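Local coordinates for 6-phosphogluconolactonase (Shewanella baltica, PDB 3NWP), which probably hydrolyses 6-phosphogluconolactone to 6-phosphogluconate, the second step of the oxidative pentose phosphate pathway, at residues Glu85-Val88 with Arg89-Leu93; Lys9-Thr13 with Pro14-Glu18. All blocks are in the same frame, centred on the assembly; numbering follows the deposited sequence.

Contact 1. Residues Glu85-Val88 with Arg89-Leu93; sequences ERLV and REHLL
Glu85 OE2 is gripped by two nitrogens of Arg89, one turn further along the same helix. Arg89 NE donates to Glu85 OE2 at 2.8 Å, and Arg89 NH2 reaches the same Glu85 OE2 at 3.0 Å through a more bent bond (N-H...O 139°). Both donors use the edge of the guanidinium, in its plane, but the carboxylate is turned 51° against it: NE arrives on the anti side of OE2 and NH2 from above the carboxylate plane. The two side chains run alongside each other, which lets this i to i+4 salt bridge form side-on. A second bridge with the same spacing joins Arg86 and Glu90. Here the arginine bends at its third torsion (chi3 70°), and in one of the two modelled positions of Glu90, Arg86 NH1 donates to Glu90 OE1 at 2.9 Å, above the plane of that carboxylate. NE and NH2 of Arg86 bind Ala80 O and Asp81 O, and these two carbonyls hold the guanidinium, with the third bond added in that conformer.

Further along, Val88 O accepts twice: an i+5 donor, Leu93 N at 3.1 Å, joins the i+4 one, Leu92 N at 2.9 Å. Val88 CG1 meanwhile packs 4.1 Å from Leu92 CD2. Helix 84-91 is the crossover of the beta-alpha-beta unit between strands 66-74 and 101-102: Val88 and Leu93 both touch Phe102 of strand 101-102, and on strand 66-74 Val88 meets Leu70 and Leu93 meets Ile68, while His91 and Leu92 lean on helix 50-58.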
ATOM      1  N   GLU A  85      -0.083  11.593  -1.041  1.00 17.30           N
ATOM      2  CA  GLU A  85      -0.330  12.265   0.237  1.00 17.69           C
ATOM      3  C   GLU A  85      -1.562  13.170   0.089  1.00 18.01           C
ATOM      4  O   GLU A  85      -2.390  13.204   1.002  1.00 18.53           O
ATOM      5  CB  GLU A  85       0.888  13.053   0.676  1.00 18.77           C
ATOM      6  CG  GLU A  85       0.664  13.973   1.862  1.00 18.62           C
ATOM      7  CD  GLU A  85       1.912  14.527   2.475  1.00 20.79           C
ATOM      8  OE1 GLU A  85       3.043  14.073   2.168  1.00 21.99           O
ATOM      9  OE2 GLU A  85       1.754  15.432   3.351  1.00 20.79           O
ATOM     10  N   ARG A  86      -1.658  13.939  -0.977  1.00 19.86           N
ATOM     11  CA  ARG A  86      -2.807  14.809  -1.145  1.00 21.31           C
ATOM     12  C   ARG A  86      -4.138  14.036  -1.085  1.00 21.31           C
ATOM     13  O   ARG A  86      -5.077  14.471  -0.407  1.00 21.55           O
ATOM     14  CB  ARG A  86      -2.718  15.527  -2.461  1.00 22.61           C
ATOM     15  CG  ARG A  86      -3.950  16.410  -2.769  1.00 25.72           C
ATOM     16  CD  ARG A  86      -3.920  17.045  -4.159  1.00 28.15           C
ATOM     17  NE  ARG A  86      -4.099  16.085  -5.273  1.00 29.98           N
ATOM     18  CZ  ARG A  86      -5.269  15.598  -5.696  1.00 38.20           C
ATOM     19  NH1 ARG A  86      -6.402  15.901  -5.074  1.00 40.18           N
ATOM     20  NH2 ARG A  86      -5.309  14.776  -6.726  1.00 35.90           N
ATOM     21  N   LEU A  87      -4.198  12.894  -1.781  1.00 19.60           N
ATOM     22  CA  LEU A  87      -5.411  12.069  -1.770  1.00 21.08           C
ATOM     23  C   LEU A  87      -5.719  11.522  -0.370  1.00 18.92           C
ATOM     24  O   LEU A  87      -6.885  11.524   0.072  1.00 19.19           O
ATOM     25  CB  LEU A  87      -5.303  10.916  -2.790  1.00 23.54           C
ATOM     26  CG  LEU A  87      -5.298  11.249  -4.273  1.00 34.04           C
ATOM     27  CD1 LEU A  87      -5.138   9.921  -5.042  1.00 37.63           C
ATOM     28  CD2 LEU A  87      -6.559  11.964  -4.702  1.00 34.52           C
ATOM     29  N   VAL A  88      -4.702  11.071   0.361  1.00 17.10           N
ATOM     30  CA  VAL A  88      -4.862  10.539   1.693  1.00 17.11           C
ATOM     31  C   VAL A  88      -5.362  11.651   2.645  1.00 19.80           C
ATOM     32  O   VAL A  88      -6.284  11.445   3.461  1.00 19.14           O
ATOM     33  CB  VAL A  88      -3.564   9.840   2.185  1.00 20.36           C
ATOM     34  CG1 VAL A  88      -3.680   9.517   3.666  1.00 21.67           C
ATOM     35  CG2 VAL A  88      -3.308   8.605   1.317  1.00 19.29           C
ATOM     36  N   ARG A  89      -4.794  12.841   2.523  1.00 17.25           N
ATOM     37  CA  ARG A  89      -5.215  13.909   3.420  1.00 17.90           C
ATOM     38  C   ARG A  89      -6.652  14.336   3.088  1.00 20.83           C
ATOM     39  O   ARG A  89      -7.413  14.673   4.023  1.00 24.34           O
ATOM     40  CB  ARG A  89      -4.253  15.092   3.328  1.00 19.60           C
ATOM     41  CG  ARG A  89      -2.872  14.840   3.960  1.00 19.97           C
ATOM     42  CD  ARG A  89      -2.021  16.093   3.982  1.00 23.51           C
ATOM     43  NE  ARG A  89      -0.711  15.870   4.560  1.00 22.69           N
ATOM     44  CZ  ARG A  89      -0.448  15.723   5.845  1.00 22.00           C
ATOM     45  NH1 ARG A  89      -1.408  15.804   6.779  1.00 26.59           N
ATOM     46  NH2 ARG A  89       0.801  15.526   6.216  1.00 26.24           N
ATOM     47  N   GLU A  90      -7.020  14.355   1.823  0.60 22.14           N
ATOM     48  CA  GLU A  90      -8.354  14.802   1.479  0.60 21.25           C
ATOM     49  C   GLU A  90      -9.419  13.827   1.929  0.60 22.60           C
ATOM     50  O   GLU A  90     -10.479  14.254   2.441  0.60 22.32           O
ATOM     51  CB  GLU A  90      -8.527  15.066  -0.011  0.60 21.11           C
ATOM     52  CG  GLU A  90      -7.705  16.247  -0.527  0.60 27.89           C
ATOM     53  CD  GLU A  90      -7.969  16.612  -1.999  0.60 27.67           C
ATOM     54  OE1 GLU A  90      -7.110  17.308  -2.613  0.60 29.28           O
ATOM     55  OE2 GLU A  90      -9.032  16.213  -2.532  0.60 38.93           O
ATOM     56  N   HIS A  91      -9.159  12.527   1.729  1.00 19.25           N
ATOM     57  CA  HIS A  91     -10.181  11.512   1.876  1.00 19.24           C
ATOM     58  C   HIS A  91     -10.102  10.629   3.120  1.00 20.81           C
ATOM     59  O   HIS A  91     -11.149  10.204   3.601  1.00 20.92           O
ATOM     60  CB  HIS A  91     -10.207  10.603   0.642  1.00 20.15           C
ATOM     61  CG  HIS A  91     -10.499  11.333  -0.622  1.00 23.02           C
ATOM     62  ND1 HIS A  91     -11.781  11.713  -0.974  1.00 28.71           N
ATOM     63  CD2 HIS A  91      -9.682  11.805  -1.590  1.00 22.94           C
ATOM     64  CE1 HIS A  91     -11.735  12.381  -2.118  1.00 32.01           C
ATOM     65  NE2 HIS A  91     -10.476  12.452  -2.515  1.00 26.91           N
ATOM     66  N   LEU A  92      -8.899  10.274   3.593  1.00 17.39           N
ATOM     67  CA  LEU A  92      -8.760   9.422   4.767  1.00 16.33           C
ATOM     68  C   LEU A  92      -8.673  10.219   6.084  1.00 16.43           C
ATOM     69  O   LEU A  92      -9.275   9.840   7.073  1.00 18.61           O
ATOM     70  CB  LEU A  92      -7.563   8.454   4.602  1.00 16.23           C
ATOM     71  CG  LEU A  92      -7.278   7.495   5.768  1.00 15.10           C
ATOM     72  CD1 LEU A  92      -8.489   6.573   5.946  1.00 17.37           C
ATOM     73  CD2 LEU A  92      -6.004   6.640   5.462  1.00 17.99           C
ATOM     74  N   LEU A  93      -7.865  11.288   6.091  1.00 17.79           N
ATOM     75  CA  LEU A  93      -7.531  11.986   7.330  1.00 19.13           C
ATOM     76  C   LEU A  93      -8.621  13.043   7.584  1.00 21.73           C
ATOM     77  O   LEU A  93      -8.380  14.278   7.575  1.00 22.27           O
ATOM     78  CB  LEU A  93      -6.174  12.626   7.210  1.00 20.18           C
ATOM     79  CG  LEU A  93      -5.020  11.681   6.945  1.00 22.93           C
ATOM     80  CD1 LEU A  93      -3.705  12.498   7.004  1.00 22.32           C
ATOM     81  CD2 LEU A  93      -4.956  10.540   7.992  1.00 24.57           C
TER

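Contact 2. Residues Lys9-Thr13 with Pro14-Glu18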
ATOM      1  N   LYS A   9     -11.640 -12.853  -2.220  1.00 12.98           N
ATOM      2  CA  LYS A   9     -12.988 -12.432  -1.804  1.00 11.81           C
ATOM      3  C   LYS A   9     -13.585 -11.535  -2.868  1.00 14.23           C
ATOM      4  O   LYS A   9     -13.023 -10.473  -3.185  1.00 15.45           O
ATOM      5  CB  LYS A   9     -12.908 -11.747  -0.466  1.00 12.98           C
ATOM      6  CG  LYS A   9     -12.361 -12.655   0.628  1.00 15.04           C
ATOM      7  CD  LYS A   9     -12.544 -12.016   1.990  1.00 18.75           C
ATOM      8  CE  LYS A   9     -11.950 -12.877   3.111  1.00 25.01           C
ATOM      9  NZ  LYS A   9     -12.452 -12.321   4.445  1.00 27.88           N
ATOM     10  N   SER A  10     -14.681 -11.972  -3.459  1.00 13.63           N
ATOM     11  CA  SER A  10     -15.383 -11.164  -4.448  1.00 13.49           C
ATOM     12  C   SER A  10     -16.697 -10.651  -3.875  1.00 14.26           C
ATOM     13  O   SER A  10     -17.256 -11.207  -2.906  1.00 14.23           O
ATOM     14  CB  SER A  10     -15.664 -11.973  -5.714  1.00 15.65           C
ATOM     15  OG  SER A  10     -16.579 -13.059  -5.482  1.00 15.73           O
ATOM     16  N   PHE A  11     -17.163  -9.561  -4.508  1.00 15.52           N
ATOM     17  CA  PHE A  11     -18.330  -8.813  -4.046  1.00 14.91           C
ATOM     18  C   PHE A  11     -19.176  -8.360  -5.241  1.00 14.84           C
ATOM     19  O   PHE A  11     -18.681  -8.243  -6.351  1.00 17.02           O
ATOM     20  CB  PHE A  11     -17.906  -7.590  -3.244  1.00 15.59           C
ATOM     21  CG  PHE A  11     -17.134  -7.945  -2.035  1.00 13.98           C
ATOM     22  CD1 PHE A  11     -15.763  -8.136  -2.110  1.00 15.02           C
ATOM     23  CD2 PHE A  11     -17.787  -8.145  -0.807  1.00 14.23           C
ATOM     24  CE1 PHE A  11     -15.059  -8.532  -0.984  1.00 15.18           C
ATOM     25  CE2 PHE A  11     -17.079  -8.536   0.328  1.00 16.18           C
ATOM     26  CZ  PHE A  11     -15.720  -8.706   0.237  1.00 15.39           C
ATOM     27  N   ASP A  12     -20.457  -8.189  -4.940  0.60 18.00           N
ATOM     28  CA  ASP A  12     -21.473  -7.692  -5.915  0.60 18.48           C
ATOM     29  C   ASP A  12     -21.018  -6.390  -6.584  0.60 19.07           C
ATOM     30  O   ASP A  12     -21.071  -6.253  -7.825  0.60 19.02           O
ATOM     31  CB  ASP A  12     -22.798  -7.429  -5.197  0.60 21.11           C
ATOM     32  CG  ASP A  12     -23.542  -8.687  -4.777  0.60 21.93           C
ATOM     33  OD1 ASP A  12     -23.169  -9.812  -5.159  0.60 30.06           O
ATOM     34  OD2 ASP A  12     -24.552  -8.515  -4.034  0.60 25.68           O
ATOM     35  N   THR A  13     -20.580  -5.451  -5.747  1.00 18.38           N
ATOM     36  CA  THR A  13     -20.313  -4.072  -6.119  1.00 17.93           C
ATOM     37  C   THR A  13     -19.069  -3.574  -5.409  1.00 16.56           C
ATOM     38  O   THR A  13     -18.700  -4.117  -4.343  1.00 16.61           O
ATOM     39  CB  THR A  13     -21.440  -3.118  -5.701  1.00 18.26           C
ATOM     40  OG1 THR A  13     -21.591  -3.074  -4.294  1.00 18.90           O
ATOM     41  CG2 THR A  13     -22.782  -3.542  -6.406  1.00 18.55           C
ATOM     42  N   PRO A  14     -18.439  -2.532  -5.962  1.00 19.33           N
ATOM     43  CA  PRO A  14     -17.373  -1.862  -5.187  1.00 17.88           C
ATOM     44  C   PRO A  14     -17.834  -1.388  -3.828  1.00 19.24           C
ATOM     45  O   PRO A  14     -17.045  -1.456  -2.856  1.00 18.02           O
ATOM     46  CB  PRO A  14     -16.978  -0.677  -6.091  1.00 20.58           C
ATOM     47  CG  PRO A  14     -17.184  -1.255  -7.507  1.00 22.91           C
ATOM     48  CD  PRO A  14     -18.507  -2.042  -7.362  1.00 21.18           C
ATOM     49  N   SER A  15     -19.079  -0.907  -3.670  0.50 17.42           N
ATOM     50  CA  SER A  15     -19.528  -0.455  -2.349  0.50 17.26           C
ATOM     51  C   SER A  15     -19.622  -1.588  -1.327  0.50 16.99           C
ATOM     52  O   SER A  15     -19.341  -1.418  -0.150  0.50 17.62           O
ATOM     53  CB  SER A  15     -20.873   0.314  -2.439  0.50 20.04           C
ATOM     54  OG  SER A  15     -20.808   1.306  -3.446  0.50 26.81           O
ATOM     55  N   ALA A  16     -20.043  -2.769  -1.769  1.00 16.89           N
ATOM     56  CA  ALA A  16     -20.066  -3.911  -0.863  1.00 16.29           C
ATOM     57  C   ALA A  16     -18.638  -4.322  -0.432  1.00 14.62           C
ATOM     58  O   ALA A  16     -18.400  -4.664   0.750  1.00 16.93           O
ATOM     59  CB  ALA A  16     -20.823  -5.121  -1.526  1.00 16.40           C
ATOM     60  N   LEU A  17     -17.752  -4.314  -1.409  1.00 14.93           N
ATOM     61  CA  LEU A  17     -16.300  -4.572  -1.164  1.00 15.27           C
ATOM     62  C   LEU A  17     -15.794  -3.604  -0.119  1.00 16.70           C
ATOM     63  O   LEU A  17     -15.250  -4.022   0.921  1.00 15.27           O
ATOM     64  CB  LEU A  17     -15.542  -4.445  -2.474  1.00 15.61           C
ATOM     65  CG  LEU A  17     -14.024  -4.754  -2.504  1.00 15.85           C
ATOM     66  CD1 LEU A  17     -13.534  -4.747  -3.942  1.00 16.25           C
ATOM     67  CD2 LEU A  17     -13.191  -3.756  -1.689  1.00 15.32           C
ATOM     68  N   GLU A  18     -15.987  -2.330  -0.357  1.00 17.02           N
ATOM     69  CA  GLU A  18     -15.493  -1.282   0.558  1.00 16.73           C
ATOM     70  C   GLU A  18     -16.046  -1.390   1.944  1.00 17.84           C
ATOM     71  O   GLU A  18     -15.328  -1.173   2.948  1.00 18.49           O
ATOM     72  CB  GLU A  18     -15.839   0.089  -0.024  1.00 18.08           C
ATOM     73  CG  GLU A  18     -15.078   0.355  -1.197  1.00 18.40           C
ATOM     74  CD  GLU A  18     -15.802   1.295  -2.225  1.00 18.45           C
ATOM     75  OE1 GLU A  18     -16.944   1.840  -2.055  1.00 20.80           O
ATOM     76  OE2 GLU A  18     -15.118   1.471  -3.237  1.00 19.00           O
TER
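One face of the Phe11 ring is taken by the backbone of Leu17, whose CA sits 3.8 Å from the ring centroid and 19° off the normal, a CH-pi contact offset toward the rim. Ala16 O approaches the same ring obliquely, 3.9 Å from Phe11 CD2. The ring of Phe230, on the neighbouring strand 227-232, also meets Phe11, with the two planes about 20° apart. This is a strand-to-helix turn, in which strand 8-11 passes through Asp12 into helix 14-36 and Thr13 serves as the N-cap.

Phe11 and Leu17 cross at about a right angle. Leu17 CB, placed by the backbone alone, lies 3.7 Å from Phe11 CD1. The first torsion of Leu17 sets CG opposite its own nitrogen and beside the carbonyl carbon, and there CG too lies near Phe11 CD1. On the same turn the methyl group Ala16 CB lies 4.2 Å from Phe11 CB, so the root of the aromatic side chain rests on the first turn of the helix.

At the cap, Thr13 places OG1 between its backbone N and carbonyl carbon (chi1 63°), where the oxygen can receive an amide of the first turn, whose i-4 carbonyl precedes the helix. Pro14, the first helical residue, has no N-H to offer, and its ring packs on Ser232 and Val194. Thr13 O then begins the regular i to i+4 bonding, accepting from Leu17 N at 3.1 Å in a nearly straight bond. The capping bond itself runs from Ala16 N to Thr13 OG1, 3.0 Å long.

Contacts 1 and 2 belong to separate helices of the same chain and do not touch: their centres lie 22 Å apart and their nearest atoms about 11 Å. Contact 2 comes first in the sequence and lies at the start of helix 14-36, whereas contact 1 lies in the later part of helix 84-91. Helix 50-58 links them, since Leu92 and His91 of contact 1 and Glu18 of contact 2 all touch it. The mixed sheet also relates them, with contact 2 beside strand 227-232 and contact 1 beside strands 66-74 and 101-102.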